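Local coordinates for protein NADH dehydrogenase, putative (Plasmodium falciparum, PDB 5JWC) that probably catalyses, as a type II NADH dehydrogenase with FAD as its cofactor, the transfer of electrons from NADH to ubiquinone in the malaria parasite, at residues A[108-113]-A[309-314]; A[367-372]-A[407-412]; A[374-379]-A[386-391]; A[431-436]-A[451-456]. All coordinates share one frame; numbering follows the deposited sequence.

Contact 1 (A[108-113]-A[309-314]); sequences VFYEDK and LKTIPV
The hydroxyl of Tyr-110 donates to the backbone carbonyl of Thr-311, with OH and O 3.1 Å apart, and this is the polar bond that joins the two segments. The donor lies in the carbonyl plane, with a C=O...OH angle of 153°, while the carbonyl oxygen in turn lies at the edge of the tyrosine ring, close to its plane; CE2 stands 3.2 Å from that same O of Thr-311. Tyr-110 reaches it because its CG is tucked between the backbone N and the carbonyl carbon (chi1 64°), which projects the ring from just beyond the end of strand 99-109 across to the turn. Beside the hydroxyl, CD of Pro-313 approaches the Tyr-110 OH to 3.5 Å, coming from the opposite direction, and CG1 of Ile-312 packs obliquely at 4.2 Å from Tyr-110 CE2. The accepting loop is a type I beta turn, Leu-309 to Ile-312, closed by Ile-312 N on Leu-309 O as the chain leaves helix 303-309. Thr-311 OG1 lies near the ring but is hydrogen-bonded to Phe-308 O. Ile-332 and Ile-337 pack against the tyrosine as well, and Ile-332 also meets Ile-312. Within the pyridine nucleotide-disulphide oxidoreductase family region, the contact thus ties the end of inner strand 99-109 of the mixed sheet to this turn: the in-plane bond to a main-chain carbonyl satisfies the phenol OH, while aliphatic groups pack about it.

Contact 2 (A[367-372]-A[407-412]); sequences LTSEAL and HDYLFE
The phenol end of Tyr-409 meets CB of Ser-369, 3.5 Å from the tyrosine OH, and Leu-372 meets the same ring with CD2, 4.1 Å from CE2 of Tyr-409. The leucine methyl sits at the ring edge, near its plane, whereas the serine CB approaches obliquely. Leu-372 CD2 also touches CD2 of Leu-410 at 4.1 Å, so one methyl is shared by two neighbouring side chains of the partner helix. Tyr-409, with CG anti to the backbone N (chi1 -173°), spans the gap between helices whose nearest CA atoms, those of Ser-369 and Tyr-409, are 8.7 Å apart. These are helices 369-374 and 403-416 of the PfNDH2 helical insertion domain, and the residues that touch are all buried. The first of them begins at Thr-368, the N-cap, whose OG1 accepts from Ala-371 N at 2.9 Å. Farther out, the polar ends are held by the intervening loop: Tyr-409 OH bonds to Asn-396 O and to the indole NE1 of Trp-391, and Ser-369 OG bonds to Lys-398 N. On the apolar side Leu-410 continues onto Thr-355 and Ile-358 of helix 355-361, while Leu-372 leans on Ile-413 and Leu-386.

Contact 3 (A[374-379]-A[386-391]); sequences LKQSEL and LSISKW
Within the PfNDH2 helical insertion domain, the chain turns back on the short helix 376-380, and Gln-376 and Leu-379 of that helix hold the returning loop through Leu-386 and Ile-388. The polar link is a hydrogen bond from Gln-376 NE2 to the backbone O of Leu-386, 3.2 Å long with an N-H...O angle of 145°. It is not an ideal one: the donor is tilted 33° from the carbonyl plane, although the oxygen stays close to the plane of the glutamine amide. A side chain that leaves the helix with CG anti to the backbone N (chi1 -176°) and then bends sharply at chi2 carries the amide over the loop, bringing Gln-376 CG within 3.2 Å of Leu-386 O too. The same NE2 lies 3.1 Å from Ile-388 N, but both are donors, so this is mere proximity. CG2 of Ile-388 packs against the amide, 3.6 Å from NE2 of Gln-376, the two side chains crossing at about a right angle. One turn along the helix, Leu-379 CB touches CD1 of Leu-386 at 3.5 Å. The loop has its own bracing: Ser-387 O accepts from both Lys-390 N and Trp-391 N, and the hydroxyls of Ser-387 and Ser-389 are 2.7 Å apart, OG to OG, in a hydrogen bond. Leu-386 O also takes a bond from Tyr-393 OH. One carbonyl therefore serves two side-chain donors, fixing the loop's polar side to the helix while leucines join its apolar side to the domain interior.

Contact 4 (A[431-436]-A[451-456]); sequences AYYLSN and PSFIEK
The 431-436 segment is helical and the 451-456 segment passes it in an extended, irregular course, with the CA atoms of Tyr-433 and Phe-453 nearest each other at 7.0 Å. Tyr-433 carries the whole contact. Its hydroxyl donates to Pro-451 O over a short 2.6 Å, meeting the oxygen nearly along the C=O axis, and the oxygen sits at the ring edge, in its plane. Farther back along the ring, Phe-453 covers one face: its CB stands 3.9 Å from the Tyr-433 ring centroid, only 10° off the normal, a CH-pi contact over the centre. The phenyl group then swings past toward the base of the tyrosine, with CD1 of Phe-453 3.7 Å from Tyr-433 CG. The two rings form an edge-to-face pair, the edge of Phe-453 toward the face of Tyr-433, with planes at 60° and centroids 5.4 Å apart. The helix concerned, 424-440, lies against helix 38-46, into which the probable Rossmann-type glycine motif at the FAD runs: Leu-434 packs on Phe-43 and Ala-431 on Asn-42, while Ser-435 OG, which donates to Ala-431 O, also bonds to Asn-46. Tyr-433 is directed toward the 451-456 segment, with CG anti to the backbone N (chi1 158°), and additionally touches Leu-327. The loop is pinned by backbone bonds of Phe-453 with Glu-325 and of Ser-452 with Lys-381.

Overall arrangement
Contact 1 lies apart from the others, in the pyridine nucleotide-disulphide oxidoreductase region, its centre about 24 Å from that of contact 4 and about 36 Å from that of contact 2. Contacts 2 and 3 share the helical insertion domain: contact 3 falls in the stretch of chain between the two segments of contact 2, their centres are about 11 Å apart, and they touch directly. Contact 4 follows in sequence, with its centre about 16 Å from that of contact 3. A salt bridge from Lys-390 to Glu-455 thus connects the insertion to the chain beside helix 424-440, which borders the FAD-binding part.

Contact 1 (A[108-113]-A[309-314])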
# COMPACT_ATOMS: atom_id res chain seq x y z
N VAL A 108 -23.55 -16.29 18.92
CA VAL A 108 -23.87 -17.64 18.51
C VAL A 108 -25.08 -18.13 19.31
O VAL A 108 -25.17 -17.87 20.51
CB VAL A 108 -22.67 -18.58 18.72
CG1 VAL A 108 -23.01 -19.97 18.20
CG2 VAL A 108 -21.42 -18.02 18.01
N PHE A 109 -26.01 -18.80 18.65
CA PHE A 109 -27.19 -19.36 19.32
C PHE A 109 -27.18 -20.85 19.10
O PHE A 109 -27.76 -21.34 18.13
CB PHE A 109 -28.48 -18.73 18.80
CG PHE A 109 -28.60 -17.27 19.13
CD1 PHE A 109 -29.26 -16.87 20.28
CD2 PHE A 109 -27.99 -16.31 18.33
CE1 PHE A 109 -29.34 -15.52 20.61
CE2 PHE A 109 -28.07 -14.98 18.65
CZ PHE A 109 -28.74 -14.58 19.79
N TYR A 110 -26.50 -21.58 19.97
CA TYR A 110 -26.22 -22.98 19.70
C TYR A 110 -27.46 -23.87 19.73
O TYR A 110 -27.49 -24.92 19.07
CB TYR A 110 -25.16 -23.51 20.67
CG TYR A 110 -25.56 -23.53 22.13
CD1 TYR A 110 -26.13 -24.66 22.71
CD2 TYR A 110 -25.32 -22.42 22.94
CE1 TYR A 110 -26.47 -24.67 24.06
CE2 TYR A 110 -25.65 -22.43 24.28
CZ TYR A 110 -26.22 -23.55 24.84
OH TYR A 110 -26.55 -23.54 26.18
N GLU A 111 -28.49 -23.48 20.48
CA GLU A 111 -29.69 -24.32 20.52
C GLU A 111 -30.47 -24.26 19.22
O GLU A 111 -30.95 -25.28 18.73
CB GLU A 111 -30.58 -23.93 21.70
CG GLU A 111 -29.84 -23.98 23.02
CD GLU A 111 -30.74 -23.87 24.23
OE1 GLU A 111 -31.79 -23.20 24.15
OE2 GLU A 111 -30.39 -24.48 25.27
N ASP A 112 -30.56 -23.07 18.63
CA ASP A 112 -31.27 -22.93 17.37
C ASP A 112 -30.38 -23.00 16.12
O ASP A 112 -30.88 -22.84 15.00
CB ASP A 112 -32.06 -21.62 17.39
CG ASP A 112 -33.14 -21.62 18.47
OD1 ASP A 112 -33.87 -22.63 18.58
OD2 ASP A 112 -33.26 -20.62 19.22
N LYS A 113 -29.08 -23.24 16.31
CA LYS A 113 -28.14 -23.49 15.21
C LYS A 113 -28.07 -22.37 14.17
O LYS A 113 -28.09 -22.61 12.97
CB LYS A 113 -28.49 -24.82 14.54
CG LYS A 113 -28.43 -25.98 15.54
CD LYS A 113 -28.72 -27.35 14.95
CE LYS A 113 -28.26 -27.50 13.54
NZ LYS A 113 -28.78 -28.80 12.99
N LEU A 309 -19.30 -17.52 25.68
CA LEU A 309 -19.00 -18.32 26.86
C LEU A 309 -20.13 -18.23 27.89
O LEU A 309 -20.54 -19.25 28.47
CB LEU A 309 -17.66 -17.87 27.47
CG LEU A 309 -16.46 -18.55 26.81
CD1 LEU A 309 -15.14 -17.98 27.29
CD2 LEU A 309 -16.51 -20.05 27.04
N LYS A 310 -20.67 -17.03 28.08
CA LYS A 310 -21.69 -16.79 29.09
C LYS A 310 -23.04 -17.41 28.76
O LYS A 310 -23.94 -17.44 29.60
CB LYS A 310 -21.83 -15.29 29.33
CG LYS A 310 -20.51 -14.68 29.73
CD LYS A 310 -20.62 -13.24 30.11
CE LYS A 310 -19.32 -12.78 30.79
NZ LYS A 310 -19.41 -11.41 31.38
N THR A 311 -23.18 -17.92 27.55
CA THR A 311 -24.41 -18.57 27.12
C THR A 311 -24.30 -20.08 27.24
O THR A 311 -25.26 -20.80 26.95
CB THR A 311 -24.77 -18.20 25.66
OG1 THR A 311 -23.97 -18.96 24.75
CG2 THR A 311 -24.56 -16.71 25.40
N ILE A 312 -23.13 -20.56 27.63
CA ILE A 312 -22.92 -21.99 27.86
C ILE A 312 -22.79 -22.21 29.37
O ILE A 312 -21.80 -21.78 29.98
CB ILE A 312 -21.67 -22.53 27.14
CG1 ILE A 312 -21.67 -22.08 25.67
CG2 ILE A 312 -21.61 -24.03 27.21
CD1 ILE A 312 -20.39 -22.44 24.95
N PRO A 313 -23.81 -22.85 29.97
CA PRO A 313 -23.85 -22.96 31.44
C PRO A 313 -22.58 -23.57 32.02
O PRO A 313 -21.92 -22.92 32.83
CB PRO A 313 -25.08 -23.85 31.69
CG PRO A 313 -25.38 -24.51 30.37
CD PRO A 313 -24.94 -23.53 29.32
N VAL A 314 -22.21 -24.77 31.59
CA VAL A 314 -20.97 -25.39 32.05
C VAL A 314 -19.70 -24.52 31.83
O VAL A 314 -18.75 -24.64 32.60
CB VAL A 314 -20.77 -26.78 31.40
CG1 VAL A 314 -20.11 -26.66 30.03
CG2 VAL A 314 -19.95 -27.69 32.31

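Contact 2 (A[367-372]-A[407-412])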
# COMPACT_ATOMS: atom_id res chain seq x y z
N LEU A 367 0.08 -53.56 36.80
CA LEU A 367 -0.08 -52.17 36.38
C LEU A 367 1.20 -51.37 36.61
O LEU A 367 1.44 -50.88 37.71
CB LEU A 367 -1.23 -51.49 37.12
CG LEU A 367 -2.55 -52.25 37.25
CD1 LEU A 367 -3.47 -51.55 38.22
CD2 LEU A 367 -3.19 -52.36 35.87
N THR A 368 2.02 -51.27 35.57
CA THR A 368 3.26 -50.51 35.63
C THR A 368 3.19 -49.39 34.59
O THR A 368 2.39 -49.47 33.66
CB THR A 368 4.48 -51.39 35.34
OG1 THR A 368 4.44 -51.83 33.98
CG2 THR A 368 4.47 -52.63 36.25
N SER A 369 4.02 -48.36 34.74
CA SER A 369 4.06 -47.29 33.76
C SER A 369 4.56 -47.83 32.43
O SER A 369 4.19 -47.32 31.37
CB SER A 369 4.92 -46.12 34.26
OG SER A 369 6.28 -46.49 34.33
N GLU A 370 5.39 -48.87 32.47
CA GLU A 370 5.88 -49.47 31.24
C GLU A 370 4.77 -50.21 30.51
O GLU A 370 4.73 -50.24 29.28
CB GLU A 370 7.05 -50.41 31.51
CG GLU A 370 7.84 -50.72 30.26
CD GLU A 370 8.41 -49.47 29.60
OE1 GLU A 370 8.46 -49.43 28.36
OE2 GLU A 370 8.79 -48.52 30.33
N ALA A 371 3.88 -50.82 31.29
CA ALA A 371 2.72 -51.50 30.72
C ALA A 371 1.83 -50.49 30.00
O ALA A 371 1.39 -50.73 28.88
CB ALA A 371 1.94 -52.23 31.81
N LEU A 372 1.57 -49.36 30.65
CA LEU A 372 0.80 -48.28 30.05
C LEU A 372 1.47 -47.80 28.76
O LEU A 372 0.82 -47.62 27.74
CB LEU A 372 0.62 -47.12 31.02
CG LEU A 372 -0.17 -45.90 30.57
CD1 LEU A 372 -1.62 -46.26 30.21
CD2 LEU A 372 -0.14 -44.81 31.65
N HIS A 407 -4.96 -45.22 39.37
CA HIS A 407 -5.90 -44.12 39.26
C HIS A 407 -5.20 -42.79 39.52
O HIS A 407 -5.33 -41.83 38.75
CB HIS A 407 -7.06 -44.35 40.23
CG HIS A 407 -7.98 -43.17 40.37
ND1 HIS A 407 -9.11 -43.01 39.60
CD2 HIS A 407 -7.92 -42.10 41.19
CE1 HIS A 407 -9.72 -41.89 39.95
NE2 HIS A 407 -9.02 -41.32 40.91
N ASP A 408 -4.45 -42.72 40.62
CA ASP A 408 -3.75 -41.49 40.97
C ASP A 408 -2.69 -41.11 39.93
O ASP A 408 -2.47 -39.93 39.67
CB ASP A 408 -3.10 -41.61 42.35
CG ASP A 408 -4.11 -41.69 43.47
OD1 ASP A 408 -5.30 -41.38 43.24
OD2 ASP A 408 -3.71 -42.04 44.60
N TYR A 409 -2.04 -42.11 39.37
CA TYR A 409 -1.03 -41.91 38.33
C TYR A 409 -1.68 -41.34 37.07
O TYR A 409 -1.17 -40.38 36.49
CB TYR A 409 -0.33 -43.22 38.00
CG TYR A 409 0.84 -43.08 37.04
CD1 TYR A 409 1.95 -42.31 37.38
CD2 TYR A 409 0.85 -43.75 35.82
CE1 TYR A 409 3.04 -42.20 36.52
CE2 TYR A 409 1.93 -43.64 34.95
CZ TYR A 409 3.03 -42.86 35.30
OH TYR A 409 4.10 -42.75 34.43
N LEU A 410 -2.78 -41.95 36.64
CA LEU A 410 -3.53 -41.46 35.49
C LEU A 410 -3.97 -40.02 35.73
O LEU A 410 -3.90 -39.18 34.83
CB LEU A 410 -4.76 -42.32 35.21
CG LEU A 410 -4.51 -43.77 34.81
CD1 LEU A 410 -5.85 -44.49 34.63
CD2 LEU A 410 -3.64 -43.89 33.57
N PHE A 411 -4.43 -39.74 36.94
CA PHE A 411 -4.81 -38.40 37.32
C PHE A 411 -3.66 -37.42 37.12
O PHE A 411 -3.87 -36.27 36.71
CB PHE A 411 -5.29 -38.38 38.78
CG PHE A 411 -5.78 -37.04 39.24
CD1 PHE A 411 -7.11 -36.70 39.15
CD2 PHE A 411 -4.90 -36.12 39.80
CE1 PHE A 411 -7.56 -35.47 39.58
CE2 PHE A 411 -5.34 -34.89 40.24
CZ PHE A 411 -6.68 -34.56 40.12
N GLU A 412 -2.43 -37.85 37.41
CA GLU A 412 -1.28 -36.97 37.23
C GLU A 412 -1.04 -36.69 35.75
O GLU A 412 -0.66 -35.57 35.38
CB GLU A 412 -0.01 -37.55 37.87
CG GLU A 412 -0.02 -37.54 39.41
CD GLU A 412 -0.32 -36.16 39.99
OE1 GLU A 412 0.31 -35.17 39.54
OE2 GLU A 412 -1.16 -36.05 40.91

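Contact 3 (A[374-379]-A[386-391])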
# COMPACT_ATOMS: atom_id res chain seq x y z
N LEU A 374 3.27 -49.36 26.78
CA LEU A 374 3.17 -50.37 25.74
C LEU A 374 1.86 -50.28 24.96
O LEU A 374 1.81 -50.68 23.80
CB LEU A 374 3.33 -51.77 26.35
CG LEU A 374 4.79 -52.20 26.57
CD1 LEU A 374 4.90 -53.52 27.33
CD2 LEU A 374 5.50 -52.31 25.23
N LYS A 375 0.80 -49.73 25.56
CA LYS A 375 -0.47 -49.55 24.86
C LYS A 375 -0.66 -48.09 24.45
O LYS A 375 -1.77 -47.65 24.11
CB LYS A 375 -1.65 -50.00 25.72
CG LYS A 375 -1.66 -51.49 26.06
CD LYS A 375 -1.68 -52.33 24.79
CE LYS A 375 -1.55 -53.81 25.11
NZ LYS A 375 -0.12 -54.23 25.20
N GLN A 376 0.44 -47.36 24.45
CA GLN A 376 0.39 -45.93 24.28
C GLN A 376 -0.00 -45.50 22.86
O GLN A 376 -0.69 -44.51 22.70
CB GLN A 376 1.75 -45.34 24.67
CG GLN A 376 1.81 -43.85 24.63
CD GLN A 376 2.47 -43.40 23.36
OE1 GLN A 376 3.10 -44.20 22.66
NE2 GLN A 376 2.30 -42.12 23.04
N SER A 377 0.37 -46.27 21.85
CA SER A 377 -0.10 -46.03 20.49
C SER A 377 -1.63 -46.09 20.39
O SER A 377 -2.25 -45.21 19.80
CB SER A 377 0.50 -47.02 19.50
OG SER A 377 -0.25 -48.23 19.48
N GLU A 378 -2.22 -47.14 20.94
CA GLU A 378 -3.67 -47.33 20.85
C GLU A 378 -4.45 -46.32 21.69
O GLU A 378 -5.46 -45.78 21.24
CB GLU A 378 -4.05 -48.76 21.24
CG GLU A 378 -5.54 -48.96 21.43
CD GLU A 378 -5.92 -50.38 21.86
OE1 GLU A 378 -5.29 -50.92 22.80
OE2 GLU A 378 -6.87 -50.94 21.26
N LEU A 379 -3.99 -46.07 22.91
CA LEU A 379 -4.78 -45.26 23.82
C LEU A 379 -4.64 -43.77 23.49
O LEU A 379 -5.49 -42.96 23.85
CB LEU A 379 -4.35 -45.52 25.26
CG LEU A 379 -4.81 -46.84 25.89
CD1 LEU A 379 -4.13 -47.05 27.24
CD2 LEU A 379 -6.32 -46.86 26.02
N LEU A 386 -1.61 -38.97 26.80
CA LEU A 386 -0.72 -40.14 26.91
C LEU A 386 0.38 -40.12 25.88
O LEU A 386 1.25 -41.00 25.88
CB LEU A 386 -1.51 -41.45 26.74
CG LEU A 386 -2.39 -41.86 27.90
CD1 LEU A 386 -3.17 -43.13 27.55
CD2 LEU A 386 -1.53 -42.10 29.13
N SER A 387 0.32 -39.15 24.98
CA SER A 387 1.33 -39.02 23.94
C SER A 387 2.72 -38.87 24.56
O SER A 387 2.88 -38.20 25.59
CB SER A 387 1.03 -37.83 23.04
OG SER A 387 2.06 -37.63 22.09
N ILE A 388 3.72 -39.47 23.93
CA ILE A 388 5.09 -39.30 24.41
C ILE A 388 5.54 -37.84 24.27
O ILE A 388 6.49 -37.43 24.92
CB ILE A 388 6.07 -40.22 23.66
CG1 ILE A 388 6.00 -39.98 22.15
CG2 ILE A 388 5.77 -41.69 23.95
CD1 ILE A 388 7.11 -40.68 21.38
N SER A 389 4.84 -37.07 23.44
CA SER A 389 5.10 -35.64 23.34
C SER A 389 4.43 -34.86 24.48
O SER A 389 4.68 -33.68 24.65
CB SER A 389 4.61 -35.09 21.98
OG SER A 389 3.19 -35.16 21.86
N LYS A 390 3.56 -35.52 25.24
CA LYS A 390 2.80 -34.85 26.30
C LYS A 390 3.14 -35.34 27.70
O LYS A 390 2.90 -34.64 28.69
CB LYS A 390 1.28 -35.03 26.07
CG LYS A 390 0.71 -34.33 24.83
CD LYS A 390 0.72 -32.82 24.99
CE LYS A 390 0.21 -32.17 23.70
NZ LYS A 390 0.48 -30.70 23.71
N TRP A 391 3.64 -36.57 27.79
CA TRP A 391 3.97 -37.19 29.06
C TRP A 391 5.35 -37.82 28.96
O TRP A 391 5.62 -38.61 28.06
CB TRP A 391 2.93 -38.25 29.45
CG TRP A 391 3.19 -38.96 30.77
CD1 TRP A 391 3.60 -40.25 30.94
CD2 TRP A 391 3.06 -38.40 32.08
NE1 TRP A 391 3.71 -40.54 32.28
CE2 TRP A 391 3.39 -39.41 33.00
CE3 TRP A 391 2.68 -37.14 32.57
CZ2 TRP A 391 3.37 -39.21 34.38
CZ3 TRP A 391 2.66 -36.94 33.93
CH2 TRP A 391 3.00 -37.97 34.82

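Contact 4 (A[431-436]-A[451-456])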
# COMPACT_ATOMS: atom_id res chain seq x y z
N ALA A 431 -6.54 -27.32 11.76
CA ALA A 431 -7.38 -27.11 10.59
C ALA A 431 -7.31 -28.31 9.66
O ALA A 431 -8.34 -28.71 9.10
CB ALA A 431 -6.98 -25.82 9.83
N TYR A 432 -6.12 -28.85 9.44
CA TYR A 432 -5.98 -29.98 8.54
C TYR A 432 -6.60 -31.24 9.18
O TYR A 432 -7.26 -32.03 8.49
CB TYR A 432 -4.52 -30.21 8.14
CG TYR A 432 -4.08 -29.19 7.09
CD1 TYR A 432 -5.02 -28.44 6.39
CD2 TYR A 432 -2.73 -29.00 6.78
CE1 TYR A 432 -4.65 -27.51 5.43
CE2 TYR A 432 -2.34 -28.08 5.80
CZ TYR A 432 -3.31 -27.33 5.13
OH TYR A 432 -2.97 -26.40 4.17
N TYR A 433 -6.37 -31.42 10.48
CA TYR A 433 -6.96 -32.53 11.22
C TYR A 433 -8.48 -32.51 11.09
O TYR A 433 -9.10 -33.51 10.72
CB TYR A 433 -6.54 -32.49 12.70
CG TYR A 433 -7.46 -33.24 13.64
CD1 TYR A 433 -7.29 -34.61 13.88
CD2 TYR A 433 -8.49 -32.58 14.30
CE1 TYR A 433 -8.14 -35.30 14.75
CE2 TYR A 433 -9.34 -33.26 15.16
CZ TYR A 433 -9.16 -34.62 15.38
OH TYR A 433 -10.03 -35.28 16.24
N LEU A 434 -9.08 -31.35 11.37
CA LEU A 434 -10.52 -31.27 11.50
C LEU A 434 -11.22 -31.32 10.14
O LEU A 434 -12.28 -31.94 10.00
CB LEU A 434 -10.91 -30.02 12.26
CG LEU A 434 -12.39 -29.90 12.57
CD1 LEU A 434 -12.82 -31.13 13.40
CD2 LEU A 434 -12.65 -28.59 13.30
N SER A 435 -10.64 -30.66 9.14
CA SER A 435 -11.20 -30.70 7.79
C SER A 435 -11.12 -32.15 7.28
O SER A 435 -12.07 -32.66 6.69
CB SER A 435 -10.47 -29.71 6.86
OG SER A 435 -9.11 -30.07 6.67
N ASN A 436 -10.00 -32.83 7.55
CA ASN A 436 -9.90 -34.25 7.22
C ASN A 436 -10.95 -35.09 7.95
O ASN A 436 -11.44 -36.09 7.40
CB ASN A 436 -8.51 -34.79 7.52
CG ASN A 436 -8.35 -36.24 7.09
OD1 ASN A 436 -8.27 -36.54 5.90
ND2 ASN A 436 -8.30 -37.15 8.06
N PRO A 451 -9.88 -40.23 15.59
CA PRO A 451 -8.81 -40.12 16.61
C PRO A 451 -8.75 -38.71 17.25
O PRO A 451 -9.24 -37.73 16.68
CB PRO A 451 -7.54 -40.42 15.82
CG PRO A 451 -7.86 -39.99 14.40
CD PRO A 451 -9.34 -40.29 14.22
N SER A 452 -8.13 -38.61 18.43
CA SER A 452 -8.02 -37.31 19.08
C SER A 452 -6.96 -36.46 18.37
O SER A 452 -6.11 -36.98 17.66
CB SER A 452 -7.65 -37.46 20.55
OG SER A 452 -6.34 -38.02 20.67
N PHE A 453 -7.00 -35.14 18.57
CA PHE A 453 -5.99 -34.30 17.97
C PHE A 453 -4.69 -34.28 18.78
O PHE A 453 -4.70 -33.98 19.97
CB PHE A 453 -6.48 -32.86 17.80
CG PHE A 453 -5.39 -31.94 17.31
CD1 PHE A 453 -4.92 -32.04 16.00
CD2 PHE A 453 -4.81 -31.00 18.16
CE1 PHE A 453 -3.90 -31.21 15.54
CE2 PHE A 453 -3.78 -30.18 17.71
CZ PHE A 453 -3.33 -30.28 16.41
N ILE A 454 -3.58 -34.61 18.12
CA ILE A 454 -2.26 -34.49 18.74
C ILE A 454 -1.33 -33.72 17.81
O ILE A 454 -1.06 -34.15 16.70
CB ILE A 454 -1.65 -35.87 19.03
CG1 ILE A 454 -2.51 -36.63 20.03
CG2 ILE A 454 -0.23 -35.71 19.60
CD1 ILE A 454 -2.20 -38.09 20.05
N GLU A 455 -0.84 -32.57 18.27
CA GLU A 455 -0.01 -31.72 17.41
C GLU A 455 1.43 -32.21 17.33
O GLU A 455 1.89 -32.97 18.19
CB GLU A 455 -0.04 -30.27 17.90
CG GLU A 455 0.76 -30.03 19.19
CD GLU A 455 -0.08 -30.27 20.46
OE1 GLU A 455 -0.97 -31.15 20.44
OE2 GLU A 455 0.15 -29.57 21.47
N LYS A 456 2.13 -31.78 16.29
CA LYS A 456 3.53 -32.12 16.13
C LYS A 456 4.40 -30.86 16.09
O LYS A 456 4.22 -29.98 15.24
CB LYS A 456 3.73 -32.95 14.86
CG LYS A 456 5.21 -33.20 14.52
CD LYS A 456 5.40 -34.28 13.46
CE LYS A 456 6.86 -34.39 13.02
NZ LYS A 456 7.57 -35.53 13.69